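Local coordinates for extracellular sialidase/neuraminidase, putative (Aspergillus fumigatus, PDB 2XZI), which is a KDNase, a sialidase-family glycoside hydrolase that probably cleaves terminal KDN (deaminoneuraminic acid) residues from glycoconjugates, at residues 158-161 against 162-166. Residues are numbered along the deposited sequence; the frame is centred on the assembly and turned at random.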
# COMPACT_ATOMS: atom_id res chain seq x y z
N SER A 158 6.41 -2.72 15.75
CA SER A 158 5.57 -2.77 16.94
C SER A 158 5.58 -4.18 17.50
O SER A 158 5.48 -5.16 16.76
CB SER A 158 4.15 -2.32 16.61
OG SER A 158 3.27 -2.53 17.70
N ARG A 159 5.68 -4.26 18.84
CA ARG A 159 5.64 -5.55 19.53
C ARG A 159 4.34 -5.75 20.30
O ARG A 159 4.17 -6.76 20.98
CB ARG A 159 6.79 -5.66 20.54
CG ARG A 159 8.15 -5.19 20.07
CD ARG A 159 8.72 -6.08 18.97
NE ARG A 159 10.10 -5.69 18.66
CZ ARG A 159 10.95 -6.46 17.98
NH1 ARG A 159 10.56 -7.63 17.46
NH2 ARG A 159 12.19 -6.02 17.77
N ASP A 160 3.43 -4.78 20.19
CA ASP A 160 2.19 -4.78 20.97
C ASP A 160 0.96 -4.56 20.09
O ASP A 160 0.06 -3.78 20.42
CB ASP A 160 2.27 -3.74 22.11
CG ASP A 160 2.54 -2.33 21.61
OD1 ASP A 160 2.54 -2.09 20.38
OD2 ASP A 160 2.75 -1.43 22.47
N ASP A 161 0.96 -5.27 18.96
CA ASP A 161 -0.20 -5.34 18.06
C ASP A 161 -0.54 -3.94 17.50
O ASP A 161 -1.72 -3.60 17.29
CB ASP A 161 -1.38 -6.00 18.81
CG ASP A 161 -2.27 -6.84 17.90
OD1 ASP A 161 -1.82 -7.29 16.82
OD2 ASP A 161 -3.44 -7.09 18.30
N GLY A 162 0.50 -3.15 17.24
CA GLY A 162 0.33 -1.82 16.64
C GLY A 162 0.06 -0.69 17.61
O GLY A 162 -0.10 0.46 17.20
N ASN A 163 -0.01 -1.00 18.91
CA ASN A 163 -0.31 0.06 19.88
C ASN A 163 0.79 1.14 19.96
O ASN A 163 0.50 2.34 20.04
CB ASN A 163 -0.59 -0.54 21.26
CG ASN A 163 -1.24 0.46 22.20
OD1 ASN A 163 -2.14 1.19 21.80
ND2 ASN A 163 -0.78 0.49 23.45
N THR A 164 2.04 0.70 19.92
CA THR A 164 3.17 1.62 19.90
C THR A 164 4.22 1.14 18.91
O THR A 164 4.29 -0.04 18.56
CB THR A 164 3.83 1.77 21.28
OG1 THR A 164 4.40 0.52 21.66
CG2 THR A 164 2.82 2.23 22.36
N TRP A 165 5.05 2.10 18.50
CA TRP A 165 6.05 1.93 17.46
C TRP A 165 7.41 2.44 17.92
O TRP A 165 7.51 3.47 18.59
CB TRP A 165 5.61 2.73 16.21
CG TRP A 165 4.37 2.14 15.65
CD1 TRP A 165 3.08 2.47 15.97
CD2 TRP A 165 4.29 1.04 14.75
NE1 TRP A 165 2.20 1.67 15.30
CE2 TRP A 165 2.92 0.77 14.54
CE3 TRP A 165 5.24 0.25 14.09
CZ2 TRP A 165 2.47 -0.26 13.70
CZ3 TRP A 165 4.80 -0.77 13.24
CH2 TRP A 165 3.42 -1.02 13.06
N SER A 166 8.46 1.72 17.55
CA SER A 166 9.81 2.14 17.86
C SER A 166 10.20 3.39 17.05
O SER A 166 9.65 3.65 15.98
CB SER A 166 10.77 0.99 17.60
OG SER A 166 10.76 0.65 16.23
O HOH W 1 5.93 -1.90 20.40
O HOH W 2 1.26 -1.31 24.67
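Asp160 holds Thr164 with both carboxylate oxygens. OD1 accepts the backbone N of Thr164 at 2.9 Å, nearly straight, and OD2 accepts Thr164 OG1 at 2.7 Å; both donors come from the syn side, tilted somewhat out of the carboxylate plane. The carboxylate reaches them because CG is tucked between the backbone N and carbonyl carbon of Asp160 (chi1 58°), and Thr164 OG1 takes the equivalent place on its own residue. A water bridges Asp160 OD2 to Asn163 ND2.

The hydroxyl of Ser158 forms a second knot within the same loop. Its OG accepts Gly162 N at 2.9 Å and a weak bond from Asp160 N, and sits 2.8 Å from Thr164 O, so one buried oxygen ties the two limbs of the loop together. A second water links Arg159 N to Thr164 O. Ser158 CB stands 3.6 Å from the centroid of the six-membered ring of Trp165, almost on its normal, a CH-pi contact over the face.

The backbone between makes a type I' turn, closed by Asn163 N to Asp160 O at 3.2 Å. Asp161 and Gly162 both adopt left-handed angles, and those of Gly162 (phi 86°, psi 0°) are ones that call for glycine. Ser158, Asp160, Gly162, Thr164 and Trp165 spell the Asp-box motif, S-x-D-x-G-x-T-W, of sialidases and related beta-propellers.

Second-shell bonds fix the hairpin from outside: Asp161 forms a salt bridge with Arg50 and hydrogen bonds with Thr46 and Thr48, and Asn163 OD1 takes Arg92 NH1. The turn joins strand 152-158 to the outermost strand 169-170 of one four-stranded propeller blade, while the Trp165 indole packs on Ile115 and Leu117 of strand 115-122 and meets Tyr72 of the preceding blade edge-to-face.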